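Local coordinates for protein SAM-dependent methyltransferase (PDB 1WZN) that probably transfers methyl groups from S-adenosylmethionine to an acceptor, and binds the by-product S-adenosyl-L-homocysteine, at residues V42-D47 against K103-A108; V169-R174 against K186-I191. All blocks are in the same frame, centred on the assembly; numbering follows the deposited sequence.

Contact 1 of 2, residues V42-D47 against K103-A108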
loop_
_atom_site.group_PDB
_atom_site.type_symbol
_atom_site.label_atom_id
_atom_site.label_comp_id
_atom_site.label_asym_id
_atom_site.label_seq_id
_atom_site.Cartn_x
_atom_site.Cartn_y
_atom_site.Cartn_z
ATOM N N VAL A 42 4.838 28.018 39.902
ATOM C CA VAL A 42 3.717 28.150 38.981
ATOM C C VAL A 42 2.397 27.961 39.709
ATOM O O VAL A 42 2.135 26.899 40.270
ATOM C CB VAL A 42 3.820 27.125 37.823
ATOM C CG1 VAL A 42 2.558 27.174 36.966
ATOM C CG2 VAL A 42 5.044 27.433 36.973
ATOM N N ARG A 43 1.575 29.007 39.692
ATOM C CA ARG A 43 0.269 28.993 40.342
ATOM C C ARG A 43 -0.855 29.403 39.397
ATOM O O ARG A 43 -1.891 28.747 39.344
ATOM C CB ARG A 43 0.268 29.948 41.542
ATOM C CG ARG A 43 1.196 29.547 42.681
ATOM C CD ARG A 43 1.277 30.666 43.711
ATOM N NE ARG A 43 2.114 30.319 44.856
ATOM C CZ ARG A 43 1.790 29.412 45.774
ATOM N NH1 ARG A 43 0.642 28.752 45.683
ATOM N NH2 ARG A 43 2.611 29.169 46.789
ATOM N N ARG A 44 -0.646 30.493 38.660
ATOM C CA ARG A 44 -1.648 31.019 37.736
ATOM C C ARG A 44 -1.273 30.684 36.290
ATOM O O ARG A 44 -0.194 31.045 35.809
ATOM C CB ARG A 44 -1.777 32.536 37.932
ATOM C CG ARG A 44 -2.947 33.207 37.200
ATOM C CD ARG A 44 -3.115 34.638 37.725
ATOM N NE ARG A 44 -3.794 35.555 36.803
ATOM C CZ ARG A 44 -5.109 35.628 36.619
ATOM N NH1 ARG A 44 -5.930 34.828 37.290
ATOM N NH2 ARG A 44 -5.612 36.530 35.781
ATOM N N VAL A 45 -2.184 29.997 35.609
ATOM C CA VAL A 45 -1.965 29.542 34.235
ATOM C C VAL A 45 -3.013 30.068 33.265
ATOM O O VAL A 45 -4.194 30.094 33.581
ATOM C CB VAL A 45 -2.016 28.000 34.171
ATOM C CG1 VAL A 45 -1.717 27.514 32.761
ATOM C CG2 VAL A 45 -1.027 27.403 35.166
ATOM N N LEU A 46 -2.563 30.482 32.084
ATOM C CA LEU A 46 -3.454 30.962 31.034
ATOM C C LEU A 46 -3.471 29.835 30.006
ATOM O O LEU A 46 -2.427 29.505 29.445
ATOM C CB LEU A 46 -2.898 32.231 30.373
ATOM C CG LEU A 46 -3.618 32.711 29.102
ATOM C CD1 LEU A 46 -5.056 33.067 29.421
ATOM C CD2 LEU A 46 -2.896 33.923 28.518
ATOM N N ASP A 47 -4.633 29.233 29.776
ATOM C CA ASP A 47 -4.729 28.148 28.804
ATOM C C ASP A 47 -5.405 28.690 27.540
ATOM O O ASP A 47 -6.616 28.889 27.510
ATOM C CB ASP A 47 -5.525 26.974 29.395
ATOM C CG ASP A 47 -5.543 25.764 28.476
ATOM O OD1 ASP A 47 -4.533 25.558 27.766
ATOM O OD2 ASP A 47 -6.550 25.023 28.467
ATOM N N LYS A 103 -0.390 41.399 30.575
ATOM C CA LYS A 103 0.959 41.907 30.756
ATOM C C LYS A 103 1.661 41.329 31.972
ATOM O O LYS A 103 1.349 41.692 33.113
ATOM C CB LYS A 103 0.932 43.435 30.865
ATOM C CG LYS A 103 0.220 44.119 29.710
ATOM C CD LYS A 103 0.967 43.918 28.397
ATOM C CE LYS A 103 0.115 44.360 27.214
ATOM N NZ LYS A 103 -0.494 45.703 27.448
ATOM N N ASN A 104 2.604 40.428 31.713
ATOM C CA ASN A 104 3.402 39.798 32.756
ATOM C C ASN A 104 2.566 39.434 33.980
ATOM O O ASN A 104 2.864 39.852 35.102
ATOM C CB ASN A 104 4.538 40.753 33.134
ATOM C CG ASN A 104 5.139 41.438 31.909
ATOM O OD1 ASN A 104 4.806 42.585 31.586
ATOM N ND2 ASN A 104 6.008 40.718 31.199
ATOM N N GLU A 105 1.523 38.636 33.768
ATOM C CA GLU A 105 0.663 38.269 34.880
ATOM C C GLU A 105 0.364 36.782 35.043
ATOM O O GLU A 105 -0.421 36.401 35.907
ATOM C CB GLU A 105 -0.638 39.067 34.799
ATOM C CG GLU A 105 -1.492 38.781 33.582
ATOM C CD GLU A 105 -2.673 39.732 33.495
ATOM O OE1 GLU A 105 -2.511 40.851 32.951
ATOM O OE2 GLU A 105 -3.758 39.368 33.991
ATOM N N PHE A 106 0.989 35.943 34.222
ATOM C CA PHE A 106 0.789 34.499 34.323
ATOM C C PHE A 106 2.116 33.797 34.556
ATOM O O PHE A 106 3.142 34.187 33.987
ATOM C CB PHE A 106 0.129 33.961 33.048
ATOM C CG PHE A 106 -1.320 34.312 32.931
ATOM C CD1 PHE A 106 -2.275 33.644 33.698
ATOM C CD2 PHE A 106 -1.735 35.335 32.088
ATOM C CE1 PHE A 106 -3.621 33.994 33.626
ATOM C CE2 PHE A 106 -3.082 35.695 32.009
ATOM C CZ PHE A 106 -4.026 35.021 32.782
ATOM N N ASP A 107 2.103 32.777 35.410
ATOM C CA ASP A 107 3.313 32.015 35.698
ATOM C C ASP A 107 3.590 31.063 34.546
ATOM O O ASP A 107 4.732 30.669 34.308
ATOM C CB ASP A 107 3.156 31.201 36.980
ATOM C CG ASP A 107 2.865 32.066 38.185
ATOM O OD1 ASP A 107 3.584 33.067 38.374
ATOM O OD2 ASP A 107 1.929 31.735 38.934
ATOM N N ALA A 108 2.529 30.677 33.848
ATOM C CA ALA A 108 2.660 29.782 32.705
ATOM C C ALA A 108 1.522 30.014 31.728
ATOM O O ALA A 108 0.429 30.442 32.110
ATOM C CB ALA A 108 2.661 28.327 33.165
#
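Asp107 OD2 takes two backbone N-H groups from the start of strand 44-48 and the residue before it. The bond from Arg44 N is 2.9 Å long, almost straight at 176°, and uses the anti lone pair of OD2; Arg43 N, also 2.9 Å from OD2, comes from above the carboxylate plane. The other oxygen, OD1, forms a salt bridge with Arg40, so the carboxylate is held through both oxygens. Backbone bonds continue the grip. Asp107 N gives a 2.9 Å bond to Arg44 O, which also receives a weak one from Ala108 N, and Leu46 N then donates to Ala108 O at 3.0 Å, in the parallel register that pairs Val45 with Ala108. Beyond this, the Phe106 ring lies between two side chains. Leu46 CB sits over the ring centre as a CH-pi contact, 3.5 Å from the centroid, while its CD1 and CD2 reach toward the far rim at CZ and CE2. The extended Arg44 chain, CG anti to the backbone N, brings its guanidinium to within 11° of parallel with the ring, offset so that it overlaps the CE1-CZ rim rather than the ring centre, with Arg44 NE 3.5 Å from Phe106 CE1. Glu105 OE2 makes just a long ion pair with Arg44 NH2; the stronger partner of this arginine is Glu65 on the neighbouring strand. On the side of the sheet that carries Val45 and Ala108, Val42 CG1 meets Ala108 CB at 4.0 Å, near Phe34. The chemistry implies that a buried carboxylate, probably kept ionised by Arg40 and the two amides, ties together the starts of two central parallel strands of the Rossmann-like sheet.

Contact 2 of 2, residues V169-R174 against K186-I191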
loop_
_atom_site.group_PDB
_atom_site.type_symbol
_atom_site.label_atom_id
_atom_site.label_comp_id
_atom_site.label_asym_id
_atom_site.label_seq_id
_atom_site.Cartn_x
_atom_site.Cartn_y
_atom_site.Cartn_z
ATOM N N VAL A 169 -20.199 8.137 13.320
ATOM C CA VAL A 169 -19.297 7.443 12.409
ATOM C C VAL A 169 -18.490 8.575 11.808
ATOM O O VAL A 169 -19.044 9.491 11.189
ATOM C CB VAL A 169 -20.041 6.679 11.306
ATOM C CG1 VAL A 169 -19.040 6.121 10.297
ATOM C CG2 VAL A 169 -20.834 5.539 11.927
ATOM N N ILE A 170 -17.179 8.508 12.005
ATOM C CA ILE A 170 -16.278 9.562 11.565
ATOM C C ILE A 170 -15.306 9.103 10.497
ATOM O O ILE A 170 -14.653 8.070 10.641
ATOM C CB ILE A 170 -15.482 10.085 12.775
ATOM C CG1 ILE A 170 -16.451 10.393 13.917
ATOM C CG2 ILE A 170 -14.683 11.331 12.395
ATOM C CD1 ILE A 170 -15.844 10.275 15.292
ATOM N N MET A 171 -15.209 9.882 9.426
ATOM C CA MET A 171 -14.309 9.554 8.335
ATOM C C MET A 171 -13.353 10.718 8.121
ATOM O O MET A 171 -13.786 11.834 7.829
ATOM C CB MET A 171 -15.116 9.287 7.071
ATOM C CG MET A 171 -14.283 8.899 5.872
ATOM S SD MET A 171 -15.338 8.240 4.578
ATOM C CE MET A 171 -16.058 9.749 3.934
ATOM N N ASP A 172 -12.061 10.446 8.271
ATOM C CA ASP A 172 -11.029 11.466 8.128
ATOM C C ASP A 172 -10.131 11.268 6.921
ATOM O O ASP A 172 -9.761 10.143 6.583
ATOM C CB ASP A 172 -10.116 11.491 9.355
ATOM C CG ASP A 172 -10.867 11.709 10.648
ATOM O OD1 ASP A 172 -11.837 12.491 10.659
ATOM O OD2 ASP A 172 -10.469 11.101 11.662
ATOM N N TRP A 173 -9.774 12.371 6.277
ATOM C CA TRP A 173 -8.862 12.312 5.148
ATOM C C TRP A 173 -8.162 13.656 5.049
ATOM O O TRP A 173 -8.665 14.669 5.548
ATOM C CB TRP A 173 -9.597 11.944 3.848
ATOM C CG TRP A 173 -10.402 13.023 3.190
ATOM C CD1 TRP A 173 -10.003 13.828 2.159
ATOM C CD2 TRP A 173 -11.769 13.359 3.452
ATOM N NE1 TRP A 173 -11.038 14.634 1.760
ATOM C CE2 TRP A 173 -12.134 14.370 2.537
ATOM C CE3 TRP A 173 -12.722 12.902 4.371
ATOM C CZ2 TRP A 173 -13.414 14.935 2.512
ATOM C CZ3 TRP A 173 -14.001 13.463 4.346
ATOM C CH2 TRP A 173 -14.332 14.470 3.421
ATOM N N ARG A 174 -6.985 13.662 4.436
ATOM C CA ARG A 174 -6.227 14.894 4.314
ATOM C C ARG A 174 -5.690 15.132 2.913
ATOM O O ARG A 174 -5.491 14.197 2.131
ATOM C CB ARG A 174 -5.055 14.893 5.296
ATOM C CG ARG A 174 -4.082 13.754 5.077
ATOM C CD ARG A 174 -2.748 14.021 5.755
ATOM N NE ARG A 174 -1.839 12.878 5.666
ATOM C CZ ARG A 174 -1.463 12.293 4.532
ATOM N NH1 ARG A 174 -1.912 12.732 3.361
ATOM N NH2 ARG A 174 -0.627 11.261 4.570
ATOM N N LYS A 186 -9.845 17.190 6.699
ATOM C CA LYS A 186 -11.258 16.979 6.450
ATOM C C LYS A 186 -11.793 15.824 7.274
ATOM O O LYS A 186 -11.153 14.785 7.404
ATOM C CB LYS A 186 -11.471 16.743 4.951
ATOM C CG LYS A 186 -10.952 17.913 4.105
ATOM C CD LYS A 186 -10.845 17.563 2.636
ATOM C CE LYS A 186 -10.247 18.711 1.833
ATOM N NZ LYS A 186 -11.116 19.922 1.814
ATOM N N ARG A 187 -12.974 16.026 7.841
ATOM C CA ARG A 187 -13.601 15.013 8.666
ATOM C C ARG A 187 -15.113 15.058 8.510
ATOM O O ARG A 187 -15.749 16.077 8.776
ATOM C CB ARG A 187 -13.207 15.231 10.131
ATOM C CG ARG A 187 -14.085 14.516 11.150
ATOM C CD ARG A 187 -13.538 14.716 12.557
ATOM N NE ARG A 187 -12.284 13.990 12.751
ATOM C CZ ARG A 187 -11.467 14.170 13.783
ATOM N NH1 ARG A 187 -11.760 15.063 14.719
ATOM N NH2 ARG A 187 -10.363 13.444 13.892
ATOM N N LEU A 188 -15.682 13.954 8.043
ATOM C CA LEU A 188 -17.123 13.861 7.888
ATOM C C LEU A 188 -17.648 13.185 9.145
ATOM O O LEU A 188 -17.237 12.071 9.469
ATOM C CB LEU A 188 -17.482 13.010 6.670
ATOM C CG LEU A 188 -18.979 12.720 6.510
ATOM C CD1 LEU A 188 -19.734 14.019 6.199
ATOM C CD2 LEU A 188 -19.179 11.706 5.396
ATOM N N VAL A 189 -18.535 13.860 9.866
ATOM C CA VAL A 189 -19.107 13.273 11.072
ATOM C C VAL A 189 -20.580 12.982 10.814
ATOM O O VAL A 189 -21.367 13.887 10.533
ATOM C CB VAL A 189 -18.971 14.216 12.289
ATOM C CG1 VAL A 189 -19.619 13.583 13.524
ATOM C CG2 VAL A 189 -17.494 14.499 12.556
ATOM N N GLN A 190 -20.943 11.708 10.866
ATOM C CA GLN A 190 -22.328 11.320 10.656
ATOM C C GLN A 190 -22.885 10.930 12.021
ATOM O O GLN A 190 -22.294 10.115 12.728
ATOM C CB GLN A 190 -22.404 10.146 9.672
ATOM C CG GLN A 190 -21.977 10.525 8.258
ATOM C CD GLN A 190 -21.862 9.331 7.340
ATOM O OE1 GLN A 190 -20.868 8.601 7.370
ATOM N NE2 GLN A 190 -22.885 9.116 6.524
ATOM N N ILE A 191 -24.010 11.536 12.389
ATOM C CA ILE A 191 -24.650 11.285 13.680
ATOM C C ILE A 191 -25.909 10.464 13.444
ATOM O O ILE A 191 -26.887 10.956 12.882
ATOM C CB ILE A 191 -25.004 12.620 14.367
ATOM C CG1 ILE A 191 -23.736 13.473 14.478
ATOM C CG2 ILE A 191 -25.577 12.377 15.765
ATOM C CD1 ILE A 191 -23.965 14.837 15.100
#
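Arg187 leaves strand 182-192 on the same face as Asp172, Ile170 and Val189, and its whole chain is in use. CB and CG each lie 3.1 Å from Asp172 OD1, and CG, anti to the backbone N, also touches Ile170 CG2 at 3.5 Å. CD stays beside that methyl; a bend at chi3 (-70°) then turns NE back to Asp172. There the guanidinium grips the carboxylate side-on: Arg187 NE donates to Asp172 OD1 at a short 2.6 Å and Arg187 NH2 to Asp172 OD2 at 3.2 Å. Both oxygens lie near the guanidinium plane but are met from above the carboxylate plane, the two groups being turned 44° apart. At the tip, NH1 bonds to Tyr16 OH, while Asp172 OD2 also accepts from Trp159 NE1. An alanine at Arg187 would remove both salt-bridge bonds and the cover on Ile170, and would probably leave the Asp172 carboxylate without its main counter-charge. Across the sheet, Lys186 CB lies over the six-membered ring of Trp173, 3.6 Å from its centroid, and CD comes within 3.1 Å of Trp173 NE1 before NZ leads off to Asp204 and to Asn160 of a second subunit. Met171 CE meets Leu188 CD2 on this face, where Val158 of the second subunit packs on Met171 and Trp173. Paired backbone bonds join Val169 with Gln190, Met171 with Leu188 and Trp173 with Lys186, making this a regular antiparallel hairpin. One face holds the Asp172-Arg187 pair linked to Tyr16; the other, with Met171, Trp173 and Leu188 beside Lys186, is built into the subunit interface.

Contact 1 closes along the chain before contact 2 opens, and the two lie on opposite sides of the chain's centre, their centres 36 Å apart and their nearest atoms about 18 Å. They share no sheet. Residues 42-47 and 103-108 join neighbouring parallel strands in the middle of the seven-stranded mixed sheet, whose order, 3-2-1-4-5-7-6, is that of class I methyltransferases. Residues 169-174 and 186-191 form the central hairpin of a separate four-stranded antiparallel sheet, inserted between strands 139-146 and 225-230 of the first. Bound S-adenosyl-L-homocysteine is about 10 Å from the side chain of Leu46 and about 9 Å from that of Arg187. The core sheet is the family's cofactor-binding fold; the inserted sheet, also near the ligand, meets other subunits.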